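Local structure of leucyl-tRNA synthetase subunit alpha (Aquifex aeolicus, 3O0A) at residues A[49-61]-A[113-127]. The protein helps attach leucine to its tRNA as the alpha subunit of leucyl-tRNA synthetase, with a CP1 domain that probably hydrolyses mischarged tRNA. Numbering follows the deposited sequence.
Sequences TVFGATFVVLAPE and ATNPANGEKIPVWSA
A117 sets its methyl into the face of the F51 ring: CB stands 3.7 Å from the ring centroid and only 9° off the ring normal, a CH-pi contact. The same methyl meets CG1 of V50, so one small knob fills the hollow between a valine branch and a phenyl face. CB of N118 comes obliquely to CD2 of F51, 3.8 Å away. The amide of N115 reaches across; with CG anti to the backbone N (chi1 -176°), its ND2 lies 2.9 Å from V50 O, and the N-H points at that oxygen at 163°. V50 O is gripped twice, since A53 N reaches it from the opposite face of the carbonyl, while N115 OD1 takes the backbone N-H of A117 in an Asx turn. A water takes hydrogens from ND2 of N115 and of N118 and bonds A53 O and E120 OE1. With an alanine here instead of N115, V50 O is likely to lose its donor across the segments, the N-H of A117 its acceptor and the water one of its donors, leaving the turn less fixed.

Beyond A53 the segments become neighbouring parallel strands, 55-58 and 121-127, in the middle of the four-stranded mixed sheet of the editing domain, as the register V56 with V124, V57 with W125 and L58 with S126 attests; strand 138-141 flanks 55-58 on its other edge. V56 N donates to P123 O, W125 N to V56 O (2.8 Å), and L58 N to W125 O. On one face I122 CD1 abuts V56 CG2 at 3.8 Å, and V124 CG1 packs against L58 CD1. On the other, V57 CG1 meets A127 CB at 3.6 Å; the W125 indole meets the rings of Y156 and F108. At the far end S126 OG donates to L58 O from above the carbonyl plane.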
ATOM      1  N   THR A  49       3.131  -1.754 -11.887  1.00 16.23           N
ATOM      2  CA  THR A  49       2.276  -2.717 -11.182  1.00 16.20           C
ATOM      3  C   THR A  49       1.168  -2.066 -10.335  1.00 14.43           C
ATOM      4  O   THR A  49       0.461  -2.761  -9.587  1.00 14.86           O
ATOM      5  CB  THR A  49       3.106  -3.666 -10.279  1.00 16.49           C
ATOM      6  OG1 THR A  49       3.670  -2.943  -9.174  1.00 17.23           O
ATOM      7  CG2 THR A  49       4.224  -4.350 -11.089  1.00 19.44           C
ATOM      8  N   VAL A  50       1.008  -0.747 -10.458  1.00 13.71           N
ATOM      9  CA  VAL A  50       0.113  -0.006  -9.552  1.00 12.50           C
ATOM     10  C   VAL A  50      -1.341  -0.518  -9.608  1.00 13.01           C
ATOM     11  O   VAL A  50      -2.050  -0.520  -8.597  1.00 12.39           O
ATOM     12  CB  VAL A  50       0.192   1.532  -9.788  1.00 12.39           C
ATOM     13  CG1 VAL A  50      -0.383   1.903 -11.151  1.00 12.54           C
ATOM     14  CG2 VAL A  50      -0.536   2.313  -8.634  1.00 12.48           C
ATOM     15  N   PHE A  51      -1.782  -0.970 -10.784  1.00 13.77           N
ATOM     16  CA  PHE A  51      -3.152  -1.478 -10.892  1.00 14.44           C
ATOM     17  C   PHE A  51      -3.323  -2.785 -10.122  1.00 15.49           C
ATOM     18  O   PHE A  51      -4.448  -3.209  -9.855  1.00 16.55           O
ATOM     19  CB  PHE A  51      -3.568  -1.653 -12.355  1.00 14.83           C
ATOM     20  CG  PHE A  51      -3.820  -0.351 -13.074  1.00 14.62           C
ATOM     21  CD1 PHE A  51      -2.763   0.381 -13.608  1.00 13.65           C
ATOM     22  CD2 PHE A  51      -5.127   0.133 -13.232  1.00 14.94           C
ATOM     23  CE1 PHE A  51      -2.987   1.595 -14.288  1.00 13.97           C
ATOM     24  CE2 PHE A  51      -5.372   1.339 -13.919  1.00 14.63           C
ATOM     25  CZ  PHE A  51      -4.296   2.078 -14.444  1.00 13.80           C
ATOM     26  N   GLY A  52      -2.202  -3.410  -9.763  1.00 15.47           N
ATOM     27  CA  GLY A  52      -2.215  -4.696  -9.066  1.00 15.98           C
ATOM     28  C   GLY A  52      -2.101  -4.569  -7.564  1.00 15.34           C
ATOM     29  O   GLY A  52      -2.022  -5.576  -6.863  1.00 16.42           O
ATOM     30  N   ALA A  53      -2.108  -3.333  -7.064  1.00 14.54           N
ATOM     31  CA  ALA A  53      -2.046  -3.111  -5.620  1.00 14.29           C
ATOM     32  C   ALA A  53      -3.348  -3.569  -4.983  1.00 14.86           C
ATOM     33  O   ALA A  53      -4.424  -3.082  -5.330  1.00 15.87           O
ATOM     34  CB  ALA A  53      -1.739  -1.632  -5.291  1.00 13.66           C
ATOM     35  N   THR A  54      -3.251  -4.542  -4.082  1.00 14.92           N
ATOM     36  CA  THR A  54      -4.450  -5.069  -3.412  1.00 15.67           C
ATOM     37  C   THR A  54      -4.490  -4.744  -1.922  1.00 14.58           C
ATOM     38  O   THR A  54      -5.471  -5.073  -1.229  1.00 14.38           O
ATOM     39  CB  THR A  54      -4.597  -6.586  -3.627  1.00 16.13           C
ATOM     40  OG1 THR A  54      -3.475  -7.264  -3.057  1.00 17.70           O
ATOM     41  CG2 THR A  54      -4.683  -6.914  -5.115  1.00 18.03           C
ATOM     42  N   PHE A  55      -3.404  -4.140  -1.429  1.00 13.30           N
ATOM     43  CA  PHE A  55      -3.353  -3.583  -0.079  1.00 12.53           C
ATOM     44  C   PHE A  55      -2.164  -2.640   0.060  1.00 12.44           C
ATOM     45  O   PHE A  55      -1.296  -2.588  -0.825  1.00 11.66           O
ATOM     46  CB  PHE A  55      -3.359  -4.691   1.014  1.00 13.22           C
ATOM     47  CG  PHE A  55      -2.216  -5.674   0.939  1.00 14.00           C
ATOM     48  CD1 PHE A  55      -2.209  -6.709  -0.001  1.00 16.92           C
ATOM     49  CD2 PHE A  55      -1.191  -5.623   1.881  1.00 14.54           C
ATOM     50  CE1 PHE A  55      -1.168  -7.640  -0.033  1.00 15.94           C
ATOM     51  CE2 PHE A  55      -0.145  -6.550   1.856  1.00 16.41           C
ATOM     52  CZ  PHE A  55      -0.133  -7.557   0.892  1.00 16.97           C
ATOM     53  N   VAL A  56      -2.178  -1.859   1.141  1.00 11.18           N
ATOM     54  CA  VAL A  56      -1.122  -0.918   1.471  1.00 11.70           C
ATOM     55  C   VAL A  56      -0.566  -1.310   2.828  1.00 11.98           C
ATOM     56  O   VAL A  56      -1.331  -1.703   3.712  1.00 12.06           O
ATOM     57  CB  VAL A  56      -1.698   0.525   1.504  1.00 10.99           C
ATOM     58  CG1 VAL A  56      -0.695   1.539   2.069  1.00 11.67           C
ATOM     59  CG2 VAL A  56      -2.153   0.938   0.097  1.00 11.92           C
ATOM     60  N   VAL A  57       0.756  -1.223   2.993  1.00 12.18           N
ATOM     61  CA  VAL A  57       1.375  -1.488   4.298  1.00 12.21           C
ATOM     62  C   VAL A  57       2.233  -0.311   4.768  1.00 11.59           C
ATOM     63  O   VAL A  57       3.074   0.188   4.022  1.00 11.44           O
ATOM     64  CB  VAL A  57       2.243  -2.772   4.301  1.00 12.38           C
ATOM     65  CG1 VAL A  57       2.983  -2.900   5.634  1.00 14.84           C
ATOM     66  CG2 VAL A  57       1.379  -4.018   4.065  1.00 13.91           C
ATOM     67  N   LEU A  58       2.008   0.125   6.006  1.00 10.48           N
ATOM     68  CA  LEU A  58       2.840   1.128   6.648  1.00 10.68           C
ATOM     69  C   LEU A  58       3.809   0.411   7.564  1.00 10.04           C
ATOM     70  O   LEU A  58       3.430  -0.539   8.255  1.00 10.38           O
ATOM     71  CB  LEU A  58       1.977   2.055   7.514  1.00  9.88           C
ATOM     72  CG  LEU A  58       1.199   3.192   6.830  1.00 12.31           C
ATOM     73  CD1 LEU A  58       0.486   2.768   5.564  1.00 16.54           C
ATOM     74  CD2 LEU A  58       0.248   3.879   7.825  1.00 11.30           C
ATOM     75  N   ALA A  59       5.055   0.865   7.590  1.00 10.78           N
ATOM     76  CA  ALA A  59       5.970   0.424   8.647  1.00 11.11           C
ATOM     77  C   ALA A  59       5.347   0.706  10.036  1.00 11.74           C
ATOM     78  O   ALA A  59       4.596   1.668  10.211  1.00 10.56           O
ATOM     79  CB  ALA A  59       7.290   1.118   8.515  1.00 12.06           C
ATOM     80  N   PRO A  60       5.663  -0.134  11.038  1.00 12.67           N
ATOM     81  CA  PRO A  60       5.076   0.029  12.378  1.00 13.31           C
ATOM     82  C   PRO A  60       5.302   1.416  12.973  1.00 13.18           C
ATOM     83  O   PRO A  60       4.434   1.914  13.711  1.00 13.26           O
ATOM     84  CB  PRO A  60       5.805  -1.020  13.227  1.00 14.17           C
ATOM     85  CG  PRO A  60       6.408  -1.977  12.254  1.00 15.37           C
ATOM     86  CD  PRO A  60       6.596  -1.272  10.958  1.00 13.48           C
ATOM     87  N   GLU A  61       6.444   2.035  12.664  1.00 13.35           N
ATOM     88  CA  GLU A  61       6.768   3.351  13.218  1.00 14.63           C
ATOM     89  C   GLU A  61       6.217   4.509  12.389  1.00 13.71           C
ATOM     90  O   GLU A  61       6.442   5.675  12.730  1.00 14.06           O
ATOM     91  CB  GLU A  61       8.279   3.546  13.381  1.00 15.79           C
ATOM     92  CG  GLU A  61       8.982   2.380  14.028  1.00 18.58           C
ATOM     93  CD  GLU A  61       9.484   1.353  13.012  1.00 22.65           C
ATOM     94  OE1 GLU A  61       8.955   1.271  11.883  1.00 21.09           O
ATOM     95  OE2 GLU A  61      10.434   0.627  13.352  1.00 24.21           O
ATOM     96  N   ALA A 113      -7.644   2.494   1.520  1.00 11.60           N
ATOM     97  CA  ALA A 113      -7.065   3.551   0.707  1.00 11.42           C
ATOM     98  C   ALA A 113      -7.594   3.407  -0.715  1.00 12.02           C
ATOM     99  O   ALA A 113      -7.740   2.298  -1.229  1.00 13.28           O
ATOM    100  CB  ALA A 113      -5.554   3.424   0.709  1.00 12.05           C
ATOM    101  N   THR A 114      -7.866   4.538  -1.350  1.00 11.28           N
ATOM    102  CA  THR A 114      -8.220   4.539  -2.751  1.00 11.31           C
ATOM    103  C   THR A 114      -6.943   4.488  -3.566  1.00 11.60           C
ATOM    104  O   THR A 114      -6.007   5.263  -3.342  1.00 11.19           O
ATOM    105  CB  THR A 114      -9.044   5.780  -3.104  1.00 12.48           C
ATOM    106  OG1 THR A 114     -10.216   5.804  -2.280  1.00 12.76           O
ATOM    107  CG2 THR A 114      -9.442   5.765  -4.579  1.00 11.96           C
ATOM    108  N   ASN A 115      -6.917   3.542  -4.499  1.00 12.05           N
ATOM    109  CA  ASN A 115      -5.848   3.439  -5.484  1.00 12.33           C
ATOM    110  C   ASN A 115      -6.097   4.490  -6.573  1.00 12.63           C
ATOM    111  O   ASN A 115      -7.136   4.454  -7.248  1.00 13.21           O
ATOM    112  CB  ASN A 115      -5.865   2.018  -6.066  1.00 12.85           C
ATOM    113  CG  ASN A 115      -4.732   1.764  -7.041  1.00 12.48           C
ATOM    114  OD1 ASN A 115      -4.191   2.689  -7.649  1.00 11.55           O
ATOM    115  ND2 ASN A 115      -4.363   0.494  -7.190  1.00 11.62           N
ATOM    116  N   PRO A 116      -5.160   5.442  -6.747  1.00 12.01           N
ATOM    117  CA  PRO A 116      -5.365   6.545  -7.705  1.00 12.92           C
ATOM    118  C   PRO A 116      -5.389   6.061  -9.161  1.00 13.40           C
ATOM    119  O   PRO A 116      -5.864   6.784 -10.034  1.00 13.91           O
ATOM    120  CB  PRO A 116      -4.149   7.450  -7.456  1.00 12.91           C
ATOM    121  CG  PRO A 116      -3.107   6.532  -6.938  1.00 12.36           C
ATOM    122  CD  PRO A 116      -3.853   5.540  -6.077  1.00 12.01           C
ATOM    123  N   ALA A 117      -4.883   4.852  -9.414  1.00 13.85           N
ATOM    124  CA  ALA A 117      -4.827   4.331 -10.790  1.00 14.94           C
ATOM    125  C   ALA A 117      -6.195   3.847 -11.276  1.00 15.80           C
ATOM    126  O   ALA A 117      -6.554   4.037 -12.441  1.00 16.25           O
ATOM    127  CB  ALA A 117      -3.805   3.209 -10.892  1.00 15.05           C
ATOM    128  N   ASN A 118      -6.955   3.224 -10.381  1.00 15.51           N
ATOM    129  CA  ASN A 118      -8.193   2.543 -10.765  1.00 16.30           C
ATOM    130  C   ASN A 118      -9.398   2.815  -9.855  1.00 16.29           C
ATOM    131  O   ASN A 118     -10.499   2.317 -10.124  1.00 17.16           O
ATOM    132  CB  ASN A 118      -7.949   1.032 -10.898  1.00 16.63           C
ATOM    133  CG  ASN A 118      -7.452   0.407  -9.607  1.00 16.48           C
ATOM    134  OD1 ASN A 118      -7.622   0.976  -8.528  1.00 16.26           O
ATOM    135  ND2 ASN A 118      -6.837  -0.770  -9.710  1.00 17.92           N
ATOM    136  N   GLY A 119      -9.186   3.577  -8.783  1.00 15.12           N
ATOM    137  CA  GLY A 119     -10.251   3.944  -7.851  1.00 16.04           C
ATOM    138  C   GLY A 119     -10.719   2.842  -6.906  1.00 16.31           C
ATOM    139  O   GLY A 119     -11.689   3.025  -6.159  1.00 16.71           O
ATOM    140  N   GLU A 120     -10.038   1.702  -6.931  1.00 16.17           N
ATOM    141  CA  GLU A 120     -10.372   0.586  -6.048  1.00 17.20           C
ATOM    142  C   GLU A 120      -9.973   0.919  -4.627  1.00 16.52           C
ATOM    143  O   GLU A 120      -8.980   1.610  -4.404  1.00 15.58           O
ATOM    144  CB  GLU A 120      -9.698  -0.704  -6.503  1.00 18.02           C
ATOM    145  CG  GLU A 120     -10.271  -1.221  -7.810  1.00 21.96           C
ATOM    146  CD  GLU A 120      -9.570  -2.445  -8.349  1.00 26.23           C
ATOM    147  OE1 GLU A 120      -8.632  -2.969  -7.705  1.00 27.74           O
ATOM    148  OE2 GLU A 120      -9.983  -2.884  -9.443  1.00 29.29           O
ATOM    149  N   LYS A 121     -10.791   0.466  -3.681  1.00 16.96           N
ATOM    150  CA  LYS A 121     -10.506   0.645  -2.262  1.00 16.56           C
ATOM    151  C   LYS A 121      -9.835  -0.605  -1.698  1.00 16.09           C
ATOM    152  O   LYS A 121     -10.372  -1.722  -1.786  1.00 17.33           O
ATOM    153  CB  LYS A 121     -11.791   1.001  -1.514  1.00 17.87           C
ATOM    154  CG  LYS A 121     -12.330   2.371  -1.914  1.00 20.79           C
ATOM    155  CD  LYS A 121     -13.690   2.642  -1.308  1.00 27.54           C
ATOM    156  CE  LYS A 121     -14.344   3.875  -1.945  1.00 28.63           C
ATOM    157  NZ  LYS A 121     -13.555   5.090  -1.647  1.00 32.27           N
ATOM    158  N   ILE A 122      -8.638  -0.416  -1.155  1.00 13.94           N
ATOM    159  CA  ILE A 122      -7.788  -1.522  -0.726  1.00 13.40           C
ATOM    160  C   ILE A 122      -7.377  -1.333   0.746  1.00 12.80           C
ATOM    161  O   ILE A 122      -7.127  -0.207   1.169  1.00 11.93           O
ATOM    162  CB  ILE A 122      -6.559  -1.717  -1.670  1.00 13.24           C
ATOM    163  CG1 ILE A 122      -5.687  -0.462  -1.737  1.00 12.23           C
ATOM    164  CG2 ILE A 122      -7.016  -2.119  -3.091  1.00 13.58           C
ATOM    165  CD1 ILE A 122      -4.367  -0.692  -2.477  1.00 13.47           C
ATOM    166  N   PRO A 123      -7.345  -2.431   1.536  1.00 13.01           N
ATOM    167  CA  PRO A 123      -7.126  -2.300   2.980  1.00 12.77           C
ATOM    168  C   PRO A 123      -5.714  -1.854   3.356  1.00 12.17           C
ATOM    169  O   PRO A 123      -4.737  -2.238   2.703  1.00 12.55           O
ATOM    170  CB  PRO A 123      -7.407  -3.714   3.504  1.00 13.77           C
ATOM    171  CG  PRO A 123      -7.084  -4.599   2.352  1.00 13.44           C
ATOM    172  CD  PRO A 123      -7.514  -3.843   1.137  1.00 13.69           C
ATOM    173  N   VAL A 124      -5.625  -1.031   4.401  1.00 11.27           N
ATOM    174  CA  VAL A 124      -4.349  -0.558   4.911  1.00 11.00           C
ATOM    175  C   VAL A 124      -3.964  -1.337   6.163  1.00 11.08           C
ATOM    176  O   VAL A 124      -4.728  -1.381   7.127  1.00 11.13           O
ATOM    177  CB  VAL A 124      -4.373   0.947   5.210  1.00 10.44           C
ATOM    178  CG1 VAL A 124      -2.957   1.444   5.562  1.00 10.59           C
ATOM    179  CG2 VAL A 124      -4.914   1.713   4.009  1.00 10.80           C
ATOM    180  N   TRP A 125      -2.773  -1.930   6.106  1.00 11.42           N
ATOM    181  CA  TRP A 125      -2.173  -2.740   7.162  1.00 12.01           C
ATOM    182  C   TRP A 125      -0.868  -2.110   7.662  1.00 11.35           C
ATOM    183  O   TRP A 125      -0.314  -1.206   7.027  1.00 11.15           O
ATOM    184  CB  TRP A 125      -1.868  -4.128   6.590  1.00 13.00           C
ATOM    185  CG  TRP A 125      -3.064  -4.971   6.395  1.00 14.60           C
ATOM    186  CD1 TRP A 125      -4.084  -4.785   5.493  1.00 14.33           C
ATOM    187  CD2 TRP A 125      -3.375  -6.156   7.118  1.00 15.95           C
ATOM    188  NE1 TRP A 125      -5.020  -5.790   5.626  1.00 15.87           N
ATOM    189  CE2 TRP A 125      -4.610  -6.641   6.619  1.00 15.78           C
ATOM    190  CE3 TRP A 125      -2.738  -6.853   8.151  1.00 16.39           C
ATOM    191  CZ2 TRP A 125      -5.210  -7.798   7.113  1.00 16.85           C
ATOM    192  CZ3 TRP A 125      -3.344  -8.002   8.653  1.00 17.28           C
ATOM    193  CH2 TRP A 125      -4.568  -8.458   8.136  1.00 16.80           C
ATOM    194  N   SER A 126      -0.394  -2.561   8.821  1.00 11.72           N
ATOM    195  CA  SER A 126       0.996  -2.339   9.217  1.00 12.00           C
ATOM    196  C   SER A 126       1.639  -3.711   9.322  1.00 13.13           C
ATOM    197  O   SER A 126       0.964  -4.682   9.681  1.00 13.81           O
ATOM    198  CB  SER A 126       1.091  -1.593  10.548  1.00 11.49           C
ATOM    199  OG  SER A 126       2.429  -1.248  10.869  1.00 13.52           O
ATOM    200  N   ALA A 127       2.925  -3.802   8.982  1.00 13.57           N
ATOM    201  CA  ALA A 127       3.632  -5.103   9.007  1.00 14.68           C
ATOM    202  C   ALA A 127       5.114  -5.005   9.342  1.00 14.93           C
ATOM    203  O   ALA A 127       5.736  -3.969   9.112  1.00 15.23           O
ATOM    204  CB  ALA A 127       3.425  -5.857   7.694  1.00 15.46           C
TER
HETATM  205  O   HOH W   1      -6.164  -2.211  -7.119  1.00 22.73           O